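Local coordinates for cytochrome c552 (Thermochromatium tepidum, PDB 5ZE8), which carries five covalently attached c-type hemes and probably relays electrons at low potential in a purple sulfur photosynthetic bacterium, at residues D230-D233 with P239-Q242; C259-A264 with H270-G275; A311-T314 with N320-L323. All blocks are in the same frame, centred on the assembly; numbering follows the deposited sequence.

Contact 1 of 3, residues D230-D233 with P239-Q242; sequences DQRD and PLCQ. With HEC (heme c), chain C.
Arg232 pairs with Cys241 across a two-stranded antiparallel hairpin. Arg232 N donates to Cys241 O at 3.0 Å. Arg232 O is gripped by two N-H groups: Leu240 N lies at 2.8 Å and Cys241 N at 3.2 Å. Two consecutive residues thus face one, which is a classic beta bulge. Cys241 O also receives a CA-H...O contact from Gln231.

One side-chain bond links Gln231 and Asp233. Gln231 NE2 donates to Asp233 OD1 at 2.7 Å, with an N-H...O angle of 178°. The acceptor lies in the amide plane, and OD1 uses its syn lone pair. The Pro239 ring lies alongside this pair. At the edges of the hairpin, Pro239 O is hydrogen-bonded to Tyr354 OH and Asp233 N to Tyr148 OH.

The Arg232 side chain runs extended to the heme of chain C. Leu240 CD1 sits over the centre of one guanidinium face, 3.8 Å from Arg232 CZ. The opposite face lies on the porphyrin near CHC. The contact therefore places a cationic group flat on a heme, where it would probably tend to favour the reduced state.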
loop_
_atom_site.group_PDB
_atom_site.type_symbol
_atom_site.label_atom_id
_atom_site.label_comp_id
_atom_site.label_asym_id
_atom_site.label_seq_id
_atom_site.Cartn_x
_atom_site.Cartn_y
_atom_site.Cartn_z
ATOM N N ASP A 230 -8.162 -5.695 0.596
ATOM C CA ASP A 230 -9.075 -5.937 1.795
ATOM C C ASP A 230 -8.303 -6.714 2.837
ATOM O O ASP A 230 -8.117 -6.237 3.992
ATOM C CB ASP A 230 -10.369 -6.615 1.359
ATOM C CG ASP A 230 -11.251 -7.004 2.467
ATOM O OD1 ASP A 230 -11.043 -6.643 3.584
ATOM O OD2 ASP A 230 -12.136 -7.851 2.226
ATOM N N GLN A 231 -7.781 -7.872 2.444
ATOM C CA GLN A 231 -7.219 -8.790 3.469
ATOM C C GLN A 231 -6.321 -9.786 2.789
ATOM O O GLN A 231 -6.525 -10.068 1.622
ATOM C CB GLN A 231 -8.336 -9.475 4.265
ATOM C CG GLN A 231 -7.878 -10.174 5.523
ATOM C CD GLN A 231 -8.954 -10.504 6.576
ATOM O OE1 GLN A 231 -9.919 -9.759 6.798
ATOM N NE2 GLN A 231 -8.742 -11.616 7.263
ATOM N N ARG A 232 -5.277 -10.224 3.496
ATOM C CA ARG A 232 -4.617 -11.441 3.100
ATOM C C ARG A 232 -4.239 -12.164 4.315
ATOM O O ARG A 232 -3.702 -11.539 5.245
ATOM C CB ARG A 232 -3.378 -11.089 2.245
ATOM C CG ARG A 232 -2.429 -12.286 2.120
ATOM C CD ARG A 232 -1.280 -12.086 1.167
ATOM N NE ARG A 232 -0.382 -13.255 1.188
ATOM C CZ ARG A 232 0.948 -13.201 1.331
ATOM N NH1 ARG A 232 1.608 -14.338 1.320
ATOM N NH2 ARG A 232 1.612 -12.060 1.533
ATOM N N ASP A 233 -4.516 -13.490 4.332
ATOM C CA ASP A 233 -4.262 -14.315 5.516
ATOM C C ASP A 233 -3.164 -15.290 5.225
ATOM O O ASP A 233 -2.850 -15.608 4.067
ATOM C CB ASP A 233 -5.470 -15.131 5.881
ATOM C CG ASP A 233 -6.631 -14.326 6.414
ATOM O OD1 ASP A 233 -6.571 -13.123 6.665
ATOM O OD2 ASP A 233 -7.707 -14.992 6.618
ATOM N N PRO A 239 -4.524 -12.854 9.962
ATOM C CA PRO A 239 -4.316 -11.806 8.991
ATOM C C PRO A 239 -2.861 -11.362 8.890
ATOM O O PRO A 239 -2.158 -11.182 9.917
ATOM C CB PRO A 239 -5.178 -10.634 9.534
ATOM C CG PRO A 239 -6.161 -11.266 10.406
ATOM C CD PRO A 239 -5.519 -12.493 10.995
ATOM N N LEU A 240 -2.421 -11.131 7.663
ATOM C CA LEU A 240 -1.123 -10.498 7.382
ATOM C C LEU A 240 -1.358 -9.022 7.037
ATOM O O LEU A 240 -0.780 -8.087 7.627
ATOM C CB LEU A 240 -0.427 -11.209 6.200
ATOM C CG LEU A 240 -0.130 -12.679 6.429
ATOM C CD1 LEU A 240 0.171 -13.319 5.086
ATOM C CD2 LEU A 240 1.074 -12.774 7.359
ATOM N N CYS A 241 -2.281 -8.803 6.100
ATOM C CA CYS A 241 -2.731 -7.435 5.627
ATOM C C CYS A 241 -4.212 -7.349 5.946
ATOM O O CYS A 241 -4.960 -8.313 5.732
ATOM C CB CYS A 241 -2.583 -7.219 4.095
ATOM S SG CYS A 241 -3.884 -6.108 3.359
ATOM N N GLN A 242 -4.696 -6.212 6.448
ATOM C CA GLN A 242 -6.092 -6.182 6.911
ATOM C C GLN A 242 -6.660 -4.766 6.838
ATOM O O GLN A 242 -7.500 -4.347 7.667
ATOM C CB GLN A 242 -6.197 -6.772 8.307
ATOM C CG GLN A 242 -5.328 -6.056 9.349
ATOM C CD GLN A 242 -4.865 -6.965 10.508
ATOM O OE1 GLN A 242 -5.680 -7.598 11.151
ATOM N NE2 GLN A 242 -3.555 -6.966 10.792
HETATM FE FE HEC C . 1.878 -8.791 -1.611
HETATM C CHA HEC C . 3.036 -5.672 -0.705
HETATM C CHB HEC C . 4.986 -10.055 -1.082
HETATM C CHC HEC C . 0.723 -11.884 -2.159
HETATM C CHD HEC C . -1.224 -7.543 -2.130
HETATM N NA HEC C . 3.623 -8.106 -1.011
HETATM C C1A HEC C . 3.926 -6.744 -0.691
HETATM C C2A HEC C . 5.247 -6.634 -0.134
HETATM C C3A HEC C . 5.788 -7.848 -0.205
HETATM C C4A HEC C . 4.794 -8.735 -0.722
HETATM C CMA HEC C . 7.147 -8.279 0.246
HETATM C CAA HEC C . 5.941 -5.384 0.257
HETATM C CBA HEC C . 6.477 -4.721 -1.042
HETATM C CGA HEC C . 7.182 -3.408 -0.916
HETATM O O1A HEC C . 7.757 -2.818 -1.905
HETATM O O2A HEC C . 7.244 -2.787 0.195
HETATM N NB HEC C . 2.766 -10.625 -1.694
HETATM C C1B HEC C . 4.034 -10.925 -1.519
HETATM C C2B HEC C . 4.232 -12.309 -1.815
HETATM C C3B HEC C . 3.046 -12.914 -2.066
HETATM C C4B HEC C . 2.078 -11.785 -1.957
HETATM C CMB HEC C . 5.573 -12.962 -1.753
HETATM C CAB HEC C . 2.684 -14.308 -2.349
HETATM C CBB HEC C . 3.279 -15.298 -1.530
HETATM N NC HEC C . 0.103 -9.562 -2.035
HETATM C C1C HEC C . -0.255 -10.924 -2.178
HETATM C C2C HEC C . -1.644 -11.091 -2.425
HETATM C C3C HEC C . -2.196 -9.833 -2.482
HETATM C C4C HEC C . -1.084 -8.911 -2.248
HETATM C CMC HEC C . -2.324 -12.388 -2.676
HETATM C CAC HEC C . -3.598 -9.444 -2.721
HETATM C CBC HEC C . -4.549 -10.045 -1.852
HETATM N ND HEC C . 1.102 -7.003 -1.519
HETATM C C1D HEC C . -0.175 -6.633 -1.793
HETATM C C2D HEC C . -0.398 -5.226 -1.579
HETATM C C3D HEC C . 0.747 -4.721 -1.124
HETATM C C4D HEC C . 1.697 -5.840 -1.086
HETATM C CMD HEC C . -1.705 -4.530 -1.754
HETATM C CAD HEC C . 1.044 -3.258 -0.768
HETATM C CBD HEC C . 0.823 -3.173 0.705
HETATM C CGD HEC C . 1.142 -1.798 1.295
HETATM O O1D HEC C . 1.330 -0.823 0.620
HETATM O O2D HEC C . 1.280 -1.686 2.561
#

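Contact 2 of 3, residues C259-A264 with H270-G275; sequences CHMPVA and HSMGGG. With HEC (heme c), chain F.
Met261 lays its methyl over the ring of His270. Met261 CE stands 3.5 Å from the His270 ring centroid, 15° off the normal, a CH-pi contact over the face. SD lies farther out along nearly the same normal. Met261 has CG anti to its carbonyl carbon, and the chain runs straight on through chi2 (-176°). A turn at chi3 (68°) then brings CE over the imidazole.

Met272 meets the same thioether obliquely. Its chain is extended to SD and bends at chi3, which puts Met272 CE 3.6 Å from Met261 SD. Met272 CG rests 3.4 Å from His260 O.

No direct hydrogen bond joins the two segments. Two waters bridge the polar atoms. One accepts from His260 ND1 at 2.7 Å, in the plane of the ring, and donates to Gly273 O. The other probably donates to His260 O and accepts from Met272 N. The first water helps fix the rotation of the imidazole, whose His260 NE2 binds the iron of the chain F heme at 2.1 Å. Cys259 SG is covalently bonded to CAC of that heme, so Cys259 and His260 form the end of a CXXCH heme-binding motif. His310 is the second axial ligand. His270 serves another heme: its NE2 and that of His131 bind the iron there, while its ND1 is hydrogen-bonded to Ala268 O. Met261, next in sequence to one heme ligand, thus packs on a ligand of another heme.

Gly274 lies close against the chain F heme, Gly274 C being 3.1 Å from heme O1D. Its N is hydrogen-bonded to a propionate of another heme. The contact follows helix 256-260, spans the small hairpin of strands 263-264 and 267-268, and runs on toward helix 278-283. Helix 50-57 packs against His270 and Ser271.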
loop_
_atom_site.group_PDB
_atom_site.type_symbol
_atom_site.label_atom_id
_atom_site.label_comp_id
_atom_site.label_asym_id
_atom_site.label_seq_id
_atom_site.Cartn_x
_atom_site.Cartn_y
_atom_site.Cartn_z
ATOM N N CYS A 259 -9.142 10.010 -1.231
ATOM C CA CYS A 259 -7.835 10.367 -0.777
ATOM C C CYS A 259 -6.705 9.979 -1.744
ATOM O O CYS A 259 -5.737 10.676 -1.849
ATOM C CB CYS A 259 -7.572 9.670 0.576
ATOM S SG CYS A 259 -8.708 10.359 1.790
ATOM N N HIS A 260 -6.833 8.794 -2.386
ATOM C CA HIS A 260 -5.743 8.187 -3.154
ATOM C C HIS A 260 -5.757 8.422 -4.641
ATOM O O HIS A 260 -4.802 8.152 -5.300
ATOM C CB HIS A 260 -5.742 6.682 -2.871
ATOM C CG HIS A 260 -5.196 6.279 -1.535
ATOM N ND1 HIS A 260 -3.887 6.487 -1.219
ATOM C CD2 HIS A 260 -5.786 5.765 -0.430
ATOM C CE1 HIS A 260 -3.673 6.049 0.017
ATOM N NE2 HIS A 260 -4.808 5.648 0.511
ATOM N N MET A 261 -6.868 8.971 -5.172
ATOM C CA MET A 261 -7.008 9.369 -6.571
ATOM C C MET A 261 -7.616 10.742 -6.690
ATOM O O MET A 261 -8.628 10.939 -7.327
ATOM C CB MET A 261 -7.750 8.373 -7.407
ATOM C CG MET A 261 -7.129 6.983 -7.445
ATOM S SD MET A 261 -7.964 5.797 -8.557
ATOM C CE MET A 261 -7.546 6.578 -10.137
ATOM N N PRO A 262 -7.001 11.698 -5.985
ATOM C CA PRO A 262 -7.625 13.020 -5.968
ATOM C C PRO A 262 -7.700 13.655 -7.317
ATOM O O PRO A 262 -6.855 13.431 -8.194
ATOM C CB PRO A 262 -6.748 13.813 -4.977
ATOM C CG PRO A 262 -5.447 13.169 -5.100
ATOM C CD PRO A 262 -5.773 11.681 -5.187
ATOM N N VAL A 263 -8.709 14.553 -7.454
ATOM C CA VAL A 263 -8.797 15.414 -8.563
ATOM C C VAL A 263 -7.713 16.509 -8.421
ATOM O O VAL A 263 -7.650 17.306 -7.448
ATOM C CB VAL A 263 -10.152 16.089 -8.684
ATOM C CG1 VAL A 263 -10.055 17.059 -9.891
ATOM C CG2 VAL A 263 -11.225 15.082 -8.903
ATOM N N ALA A 264 -6.819 16.489 -9.353
ATOM C CA ALA A 264 -5.702 17.449 -9.437
ATOM C C ALA A 264 -5.420 17.687 -10.882
ATOM O O ALA A 264 -5.322 16.734 -11.717
ATOM C CB ALA A 264 -4.470 16.900 -8.687
ATOM N N HIS A 270 -3.488 9.287 -10.755
ATOM C CA HIS A 270 -3.143 7.837 -10.705
ATOM C C HIS A 270 -1.793 7.535 -10.039
ATOM O O HIS A 270 -1.299 6.384 -10.079
ATOM C CB HIS A 270 -3.205 7.253 -12.072
ATOM C CG HIS A 270 -4.572 6.944 -12.561
ATOM N ND1 HIS A 270 -5.579 7.902 -12.722
ATOM C CD2 HIS A 270 -5.072 5.769 -13.028
ATOM C CE1 HIS A 270 -6.621 7.278 -13.303
ATOM N NE2 HIS A 270 -6.344 5.989 -13.453
ATOM N N SER A 271 -1.156 8.484 -9.402
ATOM C CA SER A 271 0.151 8.208 -8.733
ATOM C C SER A 271 0.003 7.195 -7.604
ATOM O O SER A 271 0.922 6.381 -7.455
ATOM C CB SER A 271 0.743 9.508 -8.107
ATOM O OG SER A 271 1.048 10.468 -9.150
ATOM N N MET A 272 -1.035 7.341 -6.762
ATOM C CA MET A 272 -1.369 6.346 -5.733
ATOM C C MET A 272 -0.143 5.959 -4.902
ATOM O O MET A 272 0.209 4.781 -4.732
ATOM C CB MET A 272 -2.042 5.149 -6.411
ATOM C CG MET A 272 -3.355 5.576 -7.055
ATOM S SD MET A 272 -4.364 4.143 -7.597
ATOM C CE MET A 272 -4.612 4.542 -9.264
ATOM N N GLY A 273 0.510 6.967 -4.396
ATOM C CA GLY A 273 1.620 6.797 -3.488
ATOM C C GLY A 273 1.232 6.523 -2.041
ATOM O O GLY A 273 0.229 7.008 -1.506
ATOM N N GLY A 274 2.020 5.660 -1.415
ATOM C CA GLY A 274 1.880 5.352 -0.045
ATOM C C GLY A 274 3.254 5.348 0.613
ATOM O O GLY A 274 3.947 6.351 0.690
ATOM N N GLY A 275 3.652 4.189 1.122
ATOM C CA GLY A 275 4.901 4.049 1.891
ATOM C C GLY A 275 6.166 4.303 1.119
ATOM O O GLY A 275 7.201 4.533 1.743
HETATM FE FE HEC F . -5.081 4.856 2.416
HETATM C CHA HEC F . -1.773 4.877 2.884
HETATM C CHB HEC F . -4.926 1.766 0.958
HETATM C CHC HEC F . -8.505 4.773 2.143
HETATM C CHD HEC F . -5.231 8.137 3.394
HETATM N NA HEC F . -3.656 3.539 2.004
HETATM C C1A HEC F . -2.300 3.721 2.347
HETATM C C2A HEC F . -1.538 2.576 1.932
HETATM C C3A HEC F . -2.459 1.732 1.369
HETATM C C4A HEC F . -3.752 2.311 1.415
HETATM C CMA HEC F . -2.214 0.333 0.796
HETATM C CAA HEC F . -0.028 2.337 2.172
HETATM C CBA HEC F . 0.234 1.778 3.567
HETATM C CGA HEC F . 1.681 1.499 3.883
HETATM O O1A HEC F . 2.236 0.449 3.480
HETATM O O2A HEC F . 2.311 2.374 4.554
HETATM N NB HEC F . -6.471 3.553 1.691
HETATM C C1B HEC F . -6.152 2.369 1.084
HETATM C C2B HEC F . -7.341 1.711 0.671
HETATM C C3B HEC F . -8.426 2.518 1.003
HETATM C C4B HEC F . -7.809 3.685 1.672
HETATM C CMB HEC F . -7.457 0.328 0.014
HETATM C CAB HEC F . -9.884 2.310 0.935
HETATM C CBB HEC F . -10.349 1.147 1.568
HETATM N NC HEC F . -6.578 6.194 2.718
HETATM C C1C HEC F . -7.904 5.924 2.575
HETATM C C2C HEC F . -8.606 7.162 2.742
HETATM C C3C HEC F . -7.716 8.153 3.058
HETATM C C4C HEC F . -6.419 7.506 3.089
HETATM C CMC HEC F . -10.107 7.346 2.527
HETATM C CAC HEC F . -7.893 9.631 3.371
HETATM C CBC HEC F . -8.818 9.969 4.382
HETATM N ND HEC F . -3.794 6.159 3.063
HETATM C C1D HEC F . -3.985 7.506 3.349
HETATM C C2D HEC F . -2.706 8.193 3.635
HETATM C C3D HEC F . -1.710 7.294 3.535
HETATM C C4D HEC F . -2.451 6.052 3.163
HETATM C CMD HEC F . -2.583 9.620 4.017
HETATM C CAD HEC F . -0.230 7.461 3.703
HETATM C CBD HEC F . 0.312 6.587 4.809
HETATM C CGD HEC F . 1.168 5.405 4.384
HETATM O O1D HEC F . 1.639 5.333 3.252
HETATM O O2D HEC F . 1.356 4.565 5.252
HETATM O O HOH W 1 -2.116 7.750 -2.809
HETATM O O HOH W 2 -2.844 9.567 -6.589
#

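Contact 3 of 3, residues A311-T314 with N320-L323. With HEC (heme c), chain F.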
loop_
_atom_site.group_PDB
_atom_site.type_symbol
_atom_site.label_atom_id
_atom_site.label_comp_id
_atom_site.label_asym_id
_atom_site.label_seq_id
_atom_site.Cartn_x
_atom_site.Cartn_y
_atom_site.Cartn_z
ATOM N N ALA A 311 -5.693 1.697 9.737
ATOM C CA ALA A 311 -4.530 1.859 10.622
ATOM C C ALA A 311 -3.367 2.616 9.972
ATOM O O ALA A 311 -3.276 2.796 8.730
ATOM C CB ALA A 311 -4.024 0.517 11.130
ATOM N N MET A 312 -2.467 3.095 10.834
ATOM C CA MET A 312 -1.268 3.703 10.372
ATOM C C MET A 312 -0.111 3.016 11.072
ATOM O O MET A 312 0.033 3.216 12.270
ATOM C CB MET A 312 -1.216 5.197 10.631
ATOM C CG MET A 312 0.105 5.879 10.366
ATOM S SD MET A 312 0.881 5.559 8.796
ATOM C CE MET A 312 2.342 6.642 8.818
ATOM N N PRO A 313 0.695 2.208 10.391
ATOM C CA PRO A 313 0.675 1.931 8.979
ATOM C C PRO A 313 -0.176 0.733 8.613
ATOM O O PRO A 313 -0.038 -0.386 9.182
ATOM C CB PRO A 313 2.161 1.655 8.678
ATOM C CG PRO A 313 2.643 0.963 9.962
ATOM C CD PRO A 313 1.897 1.634 11.043
ATOM N N THR A 314 -0.998 0.888 7.590
ATOM C CA THR A 314 -1.791 -0.223 7.088
ATOM C C THR A 314 -0.999 -1.064 6.075
ATOM O O THR A 314 0.084 -0.699 5.640
ATOM C CB THR A 314 -3.109 0.279 6.473
ATOM O OG1 THR A 314 -4.067 -0.790 6.427
ATOM C CG2 THR A 314 -2.908 0.936 5.109
ATOM N N ASN A 320 6.208 -0.514 9.858
ATOM C CA ASN A 320 6.321 -0.062 11.232
ATOM C C ASN A 320 6.777 1.352 11.389
ATOM O O ASN A 320 7.501 1.860 10.560
ATOM C CB ASN A 320 7.220 -1.019 12.005
ATOM C CG ASN A 320 8.651 -0.985 11.535
ATOM O OD1 ASN A 320 9.437 -0.198 12.054
ATOM N ND2 ASN A 320 8.983 -1.796 10.500
ATOM N N LEU A 321 6.376 1.999 12.463
ATOM C CA LEU A 321 6.916 3.316 12.840
ATOM C C LEU A 321 7.584 3.244 14.172
ATOM O O LEU A 321 7.313 2.340 15.011
ATOM C CB LEU A 321 5.807 4.332 13.025
ATOM C CG LEU A 321 4.503 4.224 12.265
ATOM C CD1 LEU A 321 3.454 5.239 12.715
ATOM C CD2 LEU A 321 4.799 4.342 10.793
ATOM N N TYR A 322 8.429 4.236 14.428
ATOM C CA TYR A 322 8.935 4.380 15.790
ATOM C C TYR A 322 9.194 5.829 16.084
ATOM O O TYR A 322 9.495 6.554 15.163
ATOM C CB TYR A 322 10.172 3.546 16.046
ATOM C CG TYR A 322 11.421 3.767 15.250
ATOM C CD1 TYR A 322 12.303 4.784 15.563
ATOM C CD2 TYR A 322 11.754 2.990 14.141
ATOM C CE1 TYR A 322 13.467 4.979 14.829
ATOM C CE2 TYR A 322 12.937 3.137 13.434
ATOM C CZ TYR A 322 13.778 4.182 13.760
ATOM O OH TYR A 322 14.925 4.374 13.037
ATOM N N LEU A 323 9.055 6.178 17.388
ATOM C CA LEU A 323 9.255 7.510 17.904
ATOM C C LEU A 323 10.628 7.565 18.565
ATOM O O LEU A 323 10.929 6.737 19.364
ATOM C CB LEU A 323 8.212 7.853 18.932
ATOM C CG LEU A 323 8.540 9.044 19.829
ATOM C CD1 LEU A 323 8.495 10.357 18.985
ATOM C CD2 LEU A 323 7.544 9.117 20.907
HETATM FE FE HEC F . -5.081 4.856 2.416
HETATM C CHA HEC F . -1.773 4.877 2.884
HETATM C CHB HEC F . -4.926 1.766 0.958
HETATM C CHC HEC F . -8.505 4.773 2.143
HETATM C CHD HEC F . -5.231 8.137 3.394
HETATM N NA HEC F . -3.656 3.539 2.004
HETATM C C1A HEC F . -2.300 3.721 2.347
HETATM C C2A HEC F . -1.538 2.576 1.932
HETATM C C3A HEC F . -2.459 1.732 1.369
HETATM C C4A HEC F . -3.752 2.311 1.415
HETATM C CMA HEC F . -2.214 0.333 0.796
HETATM C CAA HEC F . -0.028 2.337 2.172
HETATM C CBA HEC F . 0.234 1.778 3.567
HETATM C CGA HEC F . 1.681 1.499 3.883
HETATM O O1A HEC F . 2.236 0.449 3.480
HETATM O O2A HEC F . 2.311 2.374 4.554
HETATM N NB HEC F . -6.471 3.553 1.691
HETATM C C1B HEC F . -6.152 2.369 1.084
HETATM C C2B HEC F . -7.341 1.711 0.671
HETATM C C3B HEC F . -8.426 2.518 1.003
HETATM C C4B HEC F . -7.809 3.685 1.672
HETATM C CMB HEC F . -7.457 0.328 0.014
HETATM C CAB HEC F . -9.884 2.310 0.935
HETATM C CBB HEC F . -10.349 1.147 1.568
HETATM N NC HEC F . -6.578 6.194 2.718
HETATM C C1C HEC F . -7.904 5.924 2.575
HETATM C C2C HEC F . -8.606 7.162 2.742
HETATM C C3C HEC F . -7.716 8.153 3.058
HETATM C C4C HEC F . -6.419 7.506 3.089
HETATM C CMC HEC F . -10.107 7.346 2.527
HETATM C CAC HEC F . -7.893 9.631 3.371
HETATM C CBC HEC F . -8.818 9.969 4.382
HETATM N ND HEC F . -3.794 6.159 3.063
HETATM C C1D HEC F . -3.985 7.506 3.349
HETATM C C2D HEC F . -2.706 8.193 3.635
HETATM C C3D HEC F . -1.710 7.294 3.535
HETATM C C4D HEC F . -2.451 6.052 3.163
HETATM C CMD HEC F . -2.583 9.620 4.017
HETATM C CAD HEC F . -0.230 7.461 3.703
HETATM C CBD HEC F . 0.312 6.587 4.809
HETATM C CGD HEC F . 1.168 5.405 4.384
HETATM O O1D HEC F . 1.639 5.333 3.252
HETATM O O2D HEC F . 1.356 4.565 5.252
#
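Leu321 reaches from the start of strand 320-328 toward Pro313, its CG and a methyl set against Pro313 CD. From CB, which points at the loop 311-314, the chain leads to CG. Leu321 CG lies 3.9 Å from Pro313 CD. The branches then divide. Leu321 CD1 comes beside the Met312 backbone and side chain, 4.0 Å from Met312 O and 4.1 Å from Met312 CG. CD2 takes the other branch. Leu321 CD2 touches Met312 CE at 3.9 Å and Pro313 CD at 4.0 Å. A chi1 of -29°, well away from a staggered value, sets this fork against both loop residues. The same leucine also touches Phe352 and Tyr404.

Met312 crosses Leu321 at about a right angle. Its chain bends at chi2 (50°), and CE ends on the leucine methyl. Met312 SD lies 3.7 Å from O2D of the chain F heme. The peptide bond before Pro313 is cis. The proline ring points toward the strand, with Pro313 CG 3.9 Å from Asn320 N. The ring also touches Arg319 and Tyr404.

Several polar groups have partners outside the two segments. Pro313 O accepts from Arg377 NH1, and Thr314 OG1 is hydrogen-bonded to Glu246 and Thr243. Asn320 ND2 donates to Phe318 O. Thr314 itself lies on the chain F heme: Thr314 O comes within 3.2 Å of heme CBA, and CG2 packs on the same propionate arm.

The contact joins the heme-lining loop to the six-stranded antiparallel sheet. No hydrogen bond crosses between the two segments. Their contact is apolar in its side chains: Leu321 meets Met312 and Pro313, and Pro313 also meets the backbone of Asn320. Polar bonds to other parts of the chain hold each segment separately.

In the fold
Contacts 2 and 3 are buried, whereas contact 1 is only partly so. Contacts 2 and 3 share the chain F heme: contact 2 supplies one of its thioether cysteines and one axial histidine, and contact 3 lines its propionate side. Contact 2 also reaches a second heme through His270. Contact 1 serves the chain C heme, whose pocket Thr314 of contact 3 also lines; the centres of contacts 1 and 3 are about 16 Å apart. The chemistry differs accordingly. Backbone hydrogen bonds join the hairpin of contact 1. Waters and thioether contacts bridge contact 2, among the heme ligands. Contact 3 is apolar between its segments and links the heme region to the large sheet.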